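Alpha-L-rhamnosidase (Aspergillus terreus, PDB 6GSZ) probably hydrolyses terminal non-reducing alpha-L-rhamnose residues in alpha-L-rhamnosides and binds calcium. Local coordinates at residues Ala1-Arg13 with Gln22-Trp36. Residues are numbered along the deposited sequence; the frame is centred on the assembly and turned at random.
With CA (calcium ion), chain T.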
loop_
_atom_site.group_PDB
_atom_site.type_symbol
_atom_site.label_atom_id
_atom_site.label_comp_id
_atom_site.label_asym_id
_atom_site.label_seq_id
_atom_site.Cartn_x
_atom_site.Cartn_y
_atom_site.Cartn_z
ATOM N N ALA A 1 9.787 17.259 27.724
ATOM C CA ALA A 1 8.653 16.505 28.295
ATOM C C ALA A 1 7.488 16.499 27.301
ATOM O O ALA A 1 6.778 15.492 27.283
ATOM C CB ALA A 1 8.238 17.035 29.664
ATOM N N LEU A 2 7.270 17.576 26.511
ATOM C CA LEU A 2 6.149 17.561 25.564
ATOM C C LEU A 2 6.301 18.567 24.422
ATOM O O LEU A 2 6.404 19.777 24.633
ATOM C CB LEU A 2 4.851 17.870 26.300
ATOM C CG LEU A 2 3.602 17.789 25.428
ATOM C CD1 LEU A 2 3.381 16.376 24.920
ATOM C CD2 LEU A 2 2.404 18.283 26.201
ATOM N N SER A 3 6.187 18.058 23.189
ATOM C CA SER A 3 6.205 18.902 22.004
ATOM C C SER A 3 5.315 18.311 20.912
ATOM O O SER A 3 4.927 17.126 20.969
ATOM C CB SER A 3 7.605 19.107 21.464
ATOM O OG SER A 3 8.150 17.899 20.961
ATOM N N ILE A 4 5.069 19.128 19.895
ATOM C CA ILE A 4 4.395 18.662 18.675
ATOM C C ILE A 4 5.463 18.270 17.646
ATOM O O ILE A 4 6.310 19.094 17.302
ATOM C CB ILE A 4 3.423 19.722 18.119
ATOM C CG1 ILE A 4 2.214 19.860 19.054
ATOM C CG2 ILE A 4 2.998 19.371 16.699
ATOM C CD1 ILE A 4 1.306 21.028 18.743
ATOM N N SER A 5 5.403 17.011 17.197
ATOM C CA SER A 5 6.403 16.452 16.301
ATOM C C SER A 5 6.014 16.569 14.830
ATOM O O SER A 5 6.901 16.474 14.001
ATOM C CB SER A 5 6.691 15.021 16.618
ATOM O OG SER A 5 5.514 14.251 16.606
ATOM N N GLN A 6 4.718 16.691 14.518
ATOM C CA GLN A 6 4.258 16.624 13.125
ATOM C C GLN A 6 2.934 17.362 13.098
ATOM O O GLN A 6 2.124 17.166 13.998
ATOM C CB GLN A 6 3.999 15.164 12.673
ATOM C CG GLN A 6 3.448 15.048 11.247
ATOM C CD GLN A 6 2.926 13.696 10.798
ATOM O OE1 GLN A 6 3.519 13.047 9.930
ATOM N NE2 GLN A 6 1.782 13.278 11.327
ATOM N N VAL A 7 2.756 18.222 12.110
ATOM C CA VAL A 7 1.495 18.851 11.786
ATOM C C VAL A 7 1.175 18.446 10.353
ATOM O O VAL A 7 2.029 18.659 9.451
ATOM C CB VAL A 7 1.533 20.383 11.930
ATOM C CG1 VAL A 7 0.222 20.978 11.491
ATOM C CG2 VAL A 7 1.815 20.775 13.374
ATOM N N ALA A 8 -0.009 17.840 10.144
ATOM C CA ALA A 8 -0.350 17.321 8.858
ATOM C C ALA A 8 -1.802 17.634 8.489
ATOM O O ALA A 8 -2.685 17.802 9.358
ATOM C CB ALA A 8 -0.078 15.858 8.815
ATOM N N PHE A 9 -2.062 17.684 7.179
ATOM C CA PHE A 9 -3.345 18.001 6.623
ATOM C C PHE A 9 -3.972 16.756 5.995
ATOM O O PHE A 9 -3.311 16.047 5.205
ATOM C CB PHE A 9 -3.160 19.102 5.594
ATOM C CG PHE A 9 -2.527 20.324 6.198
ATOM C CD1 PHE A 9 -3.269 21.208 6.969
ATOM C CD2 PHE A 9 -1.155 20.502 6.131
ATOM C CE1 PHE A 9 -2.658 22.261 7.622
ATOM C CE2 PHE A 9 -0.553 21.583 6.751
ATOM C CZ PHE A 9 -1.295 22.458 7.517
ATOM N N GLU A 10 -5.250 16.489 6.326
ATOM C CA GLU A 10 -5.906 15.242 5.907
ATOM C C GLU A 10 -4.959 14.089 6.242
ATOM O O GLU A 10 -4.457 13.989 7.362
ATOM C CB GLU A 10 -6.377 15.337 4.448
ATOM C CG GLU A 10 -7.405 16.448 4.256
ATOM C CD GLU A 10 -8.804 16.161 4.797
ATOM O OE1 GLU A 10 -9.267 15.020 4.563
ATOM O OE2 GLU A 10 -9.414 17.082 5.408
ATOM N N HIS A 11 -4.719 13.205 5.258
ATOM C CA HIS A 11 -3.804 12.092 5.383
ATOM C C HIS A 11 -2.554 12.291 4.509
ATOM O O HIS A 11 -1.760 11.340 4.315
ATOM C CB HIS A 11 -4.484 10.761 5.097
ATOM C CG HIS A 11 -5.591 10.502 6.066
ATOM N ND1 HIS A 11 -5.381 10.112 7.392
ATOM C CD2 HIS A 11 -6.913 10.672 5.910
ATOM C CE1 HIS A 11 -6.560 10.027 7.974
ATOM N NE2 HIS A 11 -7.507 10.396 7.123
ATOM N N HIS A 12 -2.309 13.544 4.147
ATOM C CA HIS A 12 -1.139 13.872 3.330
ATOM C C HIS A 12 0.123 13.940 4.192
ATOM O O HIS A 12 0.090 14.495 5.303
ATOM C CB HIS A 12 -1.325 15.240 2.693
ATOM C CG HIS A 12 -2.568 15.425 1.878
ATOM N ND1 HIS A 12 -2.750 14.802 0.645
ATOM C CD2 HIS A 12 -3.635 16.228 2.042
ATOM C CE1 HIS A 12 -3.922 15.207 0.155
ATOM N NE2 HIS A 12 -4.498 16.063 1.014
ATOM N N ARG A 13 1.255 13.451 3.696
ATOM C CA ARG A 13 2.520 13.606 4.401
ATOM C C ARG A 13 2.987 15.070 4.324
ATOM O O ARG A 13 3.559 15.617 5.274
ATOM C CB ARG A 13 3.610 12.669 3.867
ATOM C CG ARG A 13 3.303 11.185 4.004
ATOM C CD ARG A 13 4.505 10.256 3.850
ATOM N NE ARG A 13 5.477 10.481 4.926
ATOM C CZ ARG A 13 6.682 9.928 4.998
ATOM N NH1 ARG A 13 7.076 9.085 4.041
ATOM N NH2 ARG A 13 7.486 10.204 6.028
ATOM N N GLN A 22 -10.544 23.308 2.637
ATOM C CA GLN A 22 -10.733 23.388 4.109
ATOM C C GLN A 22 -10.114 22.119 4.697
ATOM O O GLN A 22 -10.808 21.295 5.310
ATOM C CB GLN A 22 -12.213 23.552 4.467
ATOM C CG GLN A 22 -12.841 24.815 3.898
ATOM C CD GLN A 22 -14.322 24.896 4.154
ATOM O OE1 GLN A 22 -14.751 25.373 5.183
ATOM N NE2 GLN A 22 -15.096 24.349 3.265
ATOM N N PRO A 23 -8.795 21.898 4.546
ATOM C CA PRO A 23 -8.177 20.641 4.974
ATOM C C PRO A 23 -8.211 20.519 6.496
ATOM O O PRO A 23 -7.896 21.497 7.211
ATOM C CB PRO A 23 -6.735 20.761 4.471
ATOM C CG PRO A 23 -6.500 22.234 4.405
ATOM C CD PRO A 23 -7.821 22.807 3.920
ATOM N N ARG A 24 -8.519 19.310 6.983
ATOM C CA ARG A 24 -8.465 19.045 8.418
ATOM C C ARG A 24 -7.005 18.974 8.850
ATOM O O ARG A 24 -6.120 18.650 8.051
ATOM C CB ARG A 24 -9.247 17.758 8.727
ATOM C CG ARG A 24 -10.745 17.896 8.437
ATOM C CD ARG A 24 -11.459 16.579 8.540
ATOM N NE ARG A 24 -11.012 15.655 7.523
ATOM C CZ ARG A 24 -11.145 14.340 7.573
ATOM N NH1 ARG A 24 -11.756 13.785 8.616
ATOM N NH2 ARG A 24 -10.654 13.558 6.605
ATOM N N VAL A 25 -6.781 19.239 10.149
ATOM C CA VAL A 25 -5.466 19.386 10.724
ATOM C C VAL A 25 -5.297 18.347 11.829
ATOM O O VAL A 25 -6.197 18.133 12.635
ATOM C CB VAL A 25 -5.239 20.819 11.260
ATOM C CG1 VAL A 25 -3.793 21.020 11.667
ATOM C CG2 VAL A 25 -5.701 21.861 10.240
ATOM N N SER A 26 -4.107 17.784 11.923
ATOM C CA SER A 26 -3.723 16.835 12.974
ATOM C C SER A 26 -2.317 17.154 13.477
ATOM O O SER A 26 -1.489 17.622 12.709
ATOM C CB SER A 26 -3.731 15.404 12.483
ATOM O OG SER A 26 -4.968 15.031 11.915
ATOM N N TRP A 27 -2.056 16.888 14.750
ATOM C CA TRP A 27 -0.708 17.008 15.250
ATOM C C TRP A 27 -0.382 15.802 16.103
ATOM O O TRP A 27 -1.174 15.418 16.966
ATOM C CB TRP A 27 -0.506 18.329 16.006
ATOM C CG TRP A 27 -1.598 18.677 16.980
ATOM C CD1 TRP A 27 -1.614 18.519 18.342
ATOM C CD2 TRP A 27 -2.784 19.401 16.650
ATOM N NE1 TRP A 27 -2.769 19.045 18.835
ATOM C CE2 TRP A 27 -3.504 19.603 17.848
ATOM C CE3 TRP A 27 -3.308 19.896 15.440
ATOM C CZ2 TRP A 27 -4.714 20.266 17.861
ATOM C CZ3 TRP A 27 -4.510 20.559 15.452
ATOM C CH2 TRP A 27 -5.212 20.741 16.661
ATOM N N ARG A 28 0.820 15.293 15.950
ATOM C CA ARG A 28 1.335 14.228 16.775
ATOM C C ARG A 28 2.242 14.813 17.869
ATOM O O ARG A 28 2.917 15.802 17.654
ATOM C CB ARG A 28 2.039 13.292 15.799
ATOM C CG ARG A 28 2.398 11.934 16.356
ATOM C CD ARG A 28 2.882 11.121 15.172
ATOM N NE ARG A 28 1.800 10.362 14.556
ATOM C CZ ARG A 28 1.834 9.815 13.356
ATOM N NH1 ARG A 28 1.055 8.773 13.114
ATOM N NH2 ARG A 28 2.619 10.313 12.415
ATOM N N PHE A 29 2.252 14.168 19.034
ATOM C CA PHE A 29 3.020 14.595 20.173
ATOM C C PHE A 29 4.270 13.743 20.348
ATOM O O PHE A 29 4.305 12.543 19.975
ATOM C CB PHE A 29 2.169 14.460 21.432
ATOM C CG PHE A 29 0.923 15.302 21.455
ATOM C CD1 PHE A 29 0.976 16.666 21.722
ATOM C CD2 PHE A 29 -0.308 14.733 21.174
ATOM C CE1 PHE A 29 -0.182 17.421 21.789
ATOM C CE2 PHE A 29 -1.454 15.507 21.177
ATOM C CZ PHE A 29 -1.396 16.840 21.515
ATOM N N ASP A 30 5.278 14.355 20.971
ATOM C CA ASP A 30 6.489 13.655 21.431
ATOM C C ASP A 30 6.708 14.072 22.891
ATOM O O ASP A 30 6.518 15.194 23.250
ATOM C CB ASP A 30 7.678 13.968 20.515
ATOM C CG ASP A 30 8.959 13.191 20.747
ATOM O OD1 ASP A 30 8.994 12.238 21.578
ATOM O OD2 ASP A 30 9.924 13.543 20.070
ATOM N N GLY A 31 7.161 13.150 23.720
ATOM C CA GLY A 31 7.445 13.490 25.091
ATOM C C GLY A 31 6.994 12.399 26.035
ATOM O O GLY A 31 6.187 11.612 25.713
ATOM N N ASN A 32 7.541 12.408 27.242
ATOM C CA ASN A 32 7.323 11.332 28.204
ATOM C C ASN A 32 6.403 11.793 29.351
ATOM O O ASN A 32 6.283 11.097 30.358
ATOM C CB ASN A 32 8.661 10.772 28.722
ATOM C CG ASN A 32 9.442 11.789 29.523
ATOM O OD1 ASN A 32 9.085 12.961 29.520
ATOM N ND2 ASN A 32 10.514 11.371 30.198
ATOM N N VAL A 33 5.698 12.916 29.172
ATOM C CA VAL A 33 4.787 13.445 30.175
ATOM C C VAL A 33 3.759 12.375 30.606
ATOM O O VAL A 33 3.242 11.618 29.805
ATOM C CB VAL A 33 4.099 14.717 29.652
ATOM C CG1 VAL A 33 3.237 14.459 28.407
ATOM C CG2 VAL A 33 3.304 15.389 30.748
ATOM N N SER A 34 3.423 12.407 31.894
ATOM C CA SER A 34 2.527 11.483 32.561
ATOM C C SER A 34 1.088 12.007 32.574
ATOM O O SER A 34 0.843 13.153 32.945
ATOM C CB SER A 34 2.979 11.229 33.988
ATOM O OG SER A 34 4.133 10.406 34.022
ATOM N N ASP A 35 0.148 11.121 32.232
ATOM C CA ASP A 35 -1.304 11.346 32.363
ATOM C C ASP A 35 -1.729 12.664 31.715
ATOM O O ASP A 35 -2.582 13.390 32.225
ATOM C CB ASP A 35 -1.725 11.362 33.836
ATOM C CG ASP A 35 -1.659 10.013 34.482
ATOM O OD1 ASP A 35 -1.908 9.007 33.822
ATOM O OD2 ASP A 35 -1.409 10.003 35.681
ATOM N N TRP A 36 -1.188 12.941 30.527
ATOM C CA TRP A 36 -1.437 14.213 29.887
ATOM C C TRP A 36 -2.592 14.098 28.889
ATOM O O TRP A 36 -2.609 13.175 28.058
ATOM C CB TRP A 36 -0.162 14.689 29.183
ATOM C CG TRP A 36 -0.242 16.096 28.679
ATOM C CD1 TRP A 36 0.164 17.222 29.327
ATOM C CD2 TRP A 36 -0.737 16.529 27.391
ATOM N NE1 TRP A 36 -0.064 18.326 28.559
ATOM C CE2 TRP A 36 -0.613 17.933 27.364
ATOM C CE3 TRP A 36 -1.289 15.883 26.268
ATOM C CZ2 TRP A 36 -1.019 18.694 26.270
ATOM C CZ3 TRP A 36 -1.664 16.643 25.182
ATOM C CH2 TRP A 36 -1.513 18.022 25.172
HETATM CA CA CA T . 9.652 10.050 22.057
HETATM O O HOH W 1 9.576 16.560 23.112
HETATM O O HOH W 2 5.493 11.670 17.480
HETATM O O HOH W 3 -4.783 15.807 9.389
HETATM O O HOH W 4 -11.502 18.567 4.526
HETATM O O HOH W 5 8.707 10.389 24.090
HETATM O O HOH W 6 8.225 9.645 20.789
HETATM O O HOH W 7 9.113 7.519 22.044
#
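Glu10 and Arg24 form a salt bridge, their side chains crossing at about a right angle and the guanidinium meeting the carboxylate side-on: NH2 of Arg24 donates to OE1 of Glu10 at 2.9 Å, and NE of Arg24 donates to OE2 of Glu10 at 3.0 Å. Both oxygens lie near the guanidinium plane, which is turned 39° from that of the carboxylate. The backbone N of Arg24 reaches the same OE2 of Glu10 from the anti side, at 2.9 Å, so three N-H groups fix the carboxylate's rotation. Arg492 also pairs with Glu10, and Asp544 with Arg24, tying this corner to the helical domain. Between Glu10 and Leu2, strands 3-9 and 25-30 form a two-stranded antiparallel sheet of the N-terminal immunoglobulin-like domain. Ile4, Val7, Phe9, Val25, Trp27 and Phe29 share its inner face, packed against strands 78-86 and 99-103 of the facing sheet. There CG2 of Ile4 touches CB of Trp27 at 3.7 Å, while Phe9 and Val25 run side by side. On the other face, Asp30 binds a calcium ion through OD1 at 2.3 Å, and three waters also lie around the ion. Beyond the strand, Leu2 holds CG anti to its N (chi1 -176°), bringing CD2 over one face of the Trp36 indole, 3.6 Å from the centroid of its five-membered ring. CD1 of Leu2 sits 4.0 Å from CG1 of Val33.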